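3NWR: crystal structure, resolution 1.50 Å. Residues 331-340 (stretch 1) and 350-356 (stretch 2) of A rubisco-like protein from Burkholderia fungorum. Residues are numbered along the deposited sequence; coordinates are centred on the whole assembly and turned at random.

Stretch 1 331-340: EVIESARDCA
Stretch 2 350-356: AVLPAFS

How do the two backbones lie against each other? Stretch 1 continues a helix that begins earlier in the chain, with phi/psi near -62/-43 from Glu-331 to Cys-339; Ala-340 has -84/-11. Stretch 2 enters as loop at Ala-350 (-60/153) and Val-351 (-117/163); Leu-352 (-85/121), Pro-353 (-78/137), Ala-354 (-109/115) and Phe-355 (-93/139) are extended as a strand. The N-to-C directions of helix and strand make an angle of 155°, close to antiparallel, and their axes approach to 7.6 Å. The register therefore runs in reverse: CA of Ala-340 lies 4.9 Å from CA of Ala-350, CA of Cys-339 lies 5.3 Å from CA of Val-351, and CA of Ala-336 lies 5.7 Å from CA of Pro-353. Together the stretches bury 336 Å².

Why does Cys-339 cover more surface than any other residue here? It meets stretch 2 with both backbone and side chain. Its carbonyl accepts the one hydrogen bond between the stretches, from Val-351 N to Cys-339 O at 3.0 Å with an N-H...O angle of 159°, and the same oxygen lies 3.4 Å from Ala-350 CA. Its CA-to-CB bond points toward stretch 2, and chi1 of -69° (m) leaves Cys-339 SG 4.0 Å from Pro-353 CB. Meanwhile Cys-339 CB packs 3.8 Å from Val-351 CG2, Val-351 being in the m rotamer at -63°. A short, largely apolar side chain suits this buried place, where the loop comes close enough for its backbone to bond to the helix. Beside it, Ala-350 CB reaches within 3.8 Å of Ala-340 O, a small methyl against the backbone.

How does Phe-355 reach the helix when its CA-to-CB bond points sideways? With chi1 at -69° (m) and chi2 at -98°, the ring extends so that its far end comes nearer to stretch 1. Phe-355 CZ stands 3.5 Å from Ala-336 CB, and Phe-355 CE1 is 3.9 Å from Val-332 CG1. Both methyls meet the ring obliquely. Val-332, chi1 174° (t), and Ala-336 are one helical turn apart and both direct CB toward the strand, so the long aromatic side chain can touch them together. All three are buried, and their apolar surfaces suit a contact without polar partners.

What does Pro-353 add between these two contacts? Its CA-to-CB bond points toward the helix, its ring is puckered C-gamma endo, and it bridges successive turns: Pro-353 CB is 4.3 Å from Ala-336 CA and 4.5 Å from Ala-336 CB, besides its approach to Cys-339 SG. Alanine's single methyl accompanies a close approach of backbone to ring. The CA-to-CB bonds of Leu-352 (chi1 -173°, t; chi2 70°, p) and Ala-354 point away, as expected from strand alternation. On the helix, those of Ile-333 (m, t) and Arg-337 (m, t, t) also point away, leaving Val-332, Ala-336 and Cys-339 as the residues whose CA-to-CB bonds face stretch 2.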

# COMPACT_ATOMS: atom_id res chain seq x y z
N GLU A 331 -20.26 -3.14 6.34
CA GLU A 331 -19.12 -3.06 5.43
C GLU A 331 -18.94 -4.34 4.62
O GLU A 331 -18.66 -4.30 3.43
CB GLU A 331 -17.81 -2.72 6.17
CG GLU A 331 -16.61 -2.74 5.21
CD GLU A 331 -15.32 -2.18 5.78
OE1 GLU A 331 -15.34 -1.58 6.88
OE2 GLU A 331 -14.27 -2.33 5.12
N VAL A 332 -19.09 -5.48 5.27
CA VAL A 332 -18.96 -6.75 4.56
C VAL A 332 -20.02 -6.88 3.46
O VAL A 332 -19.72 -7.25 2.33
CB VAL A 332 -19.07 -7.96 5.50
CG1 VAL A 332 -19.08 -9.25 4.69
CG2 VAL A 332 -17.93 -7.93 6.54
N ILE A 333 -21.27 -6.56 3.79
CA ILE A 333 -22.36 -6.64 2.82
C ILE A 333 -22.11 -5.73 1.62
O ILE A 333 -22.20 -6.17 0.48
CB ILE A 333 -23.70 -6.29 3.48
CG1 ILE A 333 -24.06 -7.35 4.52
CG2 ILE A 333 -24.80 -6.20 2.42
CD1 ILE A 333 -25.22 -6.96 5.40
N GLU A 334 -21.76 -4.47 1.89
CA GLU A 334 -21.53 -3.52 0.81
C GLU A 334 -20.35 -3.96 -0.06
O GLU A 334 -20.37 -3.82 -1.29
CB GLU A 334 -21.30 -2.12 1.36
CG GLU A 334 -21.03 -1.07 0.28
CD GLU A 334 -20.88 0.33 0.85
OE1 GLU A 334 -21.27 0.55 2.01
OE2 GLU A 334 -20.38 1.22 0.12
N SER A 335 -19.32 -4.51 0.58
CA SER A 335 -18.11 -4.92 -0.14
C SER A 335 -18.41 -6.11 -1.05
O SER A 335 -17.97 -6.16 -2.20
CB SER A 335 -16.99 -5.24 0.85
OG SER A 335 -16.62 -4.08 1.59
N ALA A 336 -19.20 -7.06 -0.55
CA ALA A 336 -19.63 -8.18 -1.37
C ALA A 336 -20.42 -7.68 -2.57
O ALA A 336 -20.21 -8.11 -3.71
CB ALA A 336 -20.46 -9.16 -0.56
N ARG A 337 -21.32 -6.74 -2.33
CA ARG A 337 -22.14 -6.21 -3.41
C ARG A 337 -21.30 -5.46 -4.44
O ARG A 337 -21.58 -5.52 -5.64
CB ARG A 337 -23.29 -5.38 -2.84
CG ARG A 337 -24.28 -6.28 -2.11
CD ARG A 337 -25.44 -5.53 -1.48
NE ARG A 337 -26.39 -6.48 -0.90
CZ ARG A 337 -27.41 -6.14 -0.12
NH1 ARG A 337 -27.61 -4.87 0.20
NH2 ARG A 337 -28.21 -7.09 0.35
N ASP A 338 -20.25 -4.79 -3.97
CA ASP A 338 -19.31 -4.13 -4.88
C ASP A 338 -18.71 -5.14 -5.87
O ASP A 338 -18.64 -4.87 -7.08
CB ASP A 338 -18.17 -3.46 -4.11
CG ASP A 338 -18.58 -2.17 -3.42
OD1 ASP A 338 -19.53 -1.50 -3.89
OD2 ASP A 338 -17.93 -1.82 -2.41
N CYS A 339 -18.29 -6.29 -5.36
CA CYS A 339 -17.66 -7.32 -6.18
C CYS A 339 -18.54 -7.75 -7.34
O CYS A 339 -18.06 -8.01 -8.45
CB CYS A 339 -17.31 -8.54 -5.33
SG CYS A 339 -15.97 -8.28 -4.15
N ALA A 340 -19.85 -7.81 -7.08
CA ALA A 340 -20.81 -8.26 -8.09
C ALA A 340 -21.24 -7.15 -9.05
O ALA A 340 -21.86 -7.42 -10.08
CB ALA A 340 -22.03 -8.86 -7.41
N ALA A 350 -17.49 -8.65 -13.15
CA ALA A 350 -17.62 -8.95 -11.73
C ALA A 350 -16.53 -9.90 -11.26
O ALA A 350 -15.99 -10.69 -12.05
CB ALA A 350 -19.02 -9.53 -11.42
N VAL A 351 -16.19 -9.81 -9.98
CA VAL A 351 -15.24 -10.74 -9.38
C VAL A 351 -15.94 -11.54 -8.29
O VAL A 351 -17.02 -11.17 -7.81
CB VAL A 351 -13.99 -10.02 -8.81
CG1 VAL A 351 -13.23 -9.33 -9.94
CG2 VAL A 351 -14.38 -9.03 -7.71
N LEU A 352 -15.32 -12.64 -7.90
CA LEU A 352 -15.90 -13.54 -6.91
C LEU A 352 -15.56 -13.06 -5.51
O LEU A 352 -14.38 -12.96 -5.17
CB LEU A 352 -15.34 -14.95 -7.12
CG LEU A 352 -15.95 -16.08 -6.29
CD1 LEU A 352 -17.38 -16.38 -6.71
CD2 LEU A 352 -15.07 -17.32 -6.40
N PRO A 353 -16.57 -12.77 -4.68
CA PRO A 353 -16.28 -12.38 -3.30
C PRO A 353 -15.94 -13.59 -2.45
O PRO A 353 -16.59 -14.64 -2.57
CB PRO A 353 -17.58 -11.72 -2.83
CG PRO A 353 -18.65 -12.45 -3.61
CD PRO A 353 -18.02 -12.72 -4.98
N ALA A 354 -14.91 -13.45 -1.63
CA ALA A 354 -14.51 -14.48 -0.69
C ALA A 354 -14.83 -14.04 0.74
O ALA A 354 -14.28 -13.06 1.24
CB ALA A 354 -13.02 -14.81 -0.84
N PHE A 355 -15.75 -14.76 1.37
CA PHE A 355 -16.13 -14.49 2.74
C PHE A 355 -15.29 -15.34 3.67
O PHE A 355 -15.08 -16.53 3.39
CB PHE A 355 -17.60 -14.86 2.96
CG PHE A 355 -18.56 -13.96 2.24
CD1 PHE A 355 -19.18 -12.91 2.91
CD2 PHE A 355 -18.87 -14.17 0.90
CE1 PHE A 355 -20.08 -12.08 2.26
CE2 PHE A 355 -19.76 -13.35 0.23
CZ PHE A 355 -20.37 -12.30 0.91
N SER A 356 -14.85 -14.76 4.77
CA SER A 356 -14.04 -15.51 5.74
C SER A 356 -14.12 -14.90 7.12
O SER A 356 -14.61 -13.78 7.29
CB SER A 356 -12.58 -15.53 5.29
OG SER A 356 -12.03 -14.24 5.45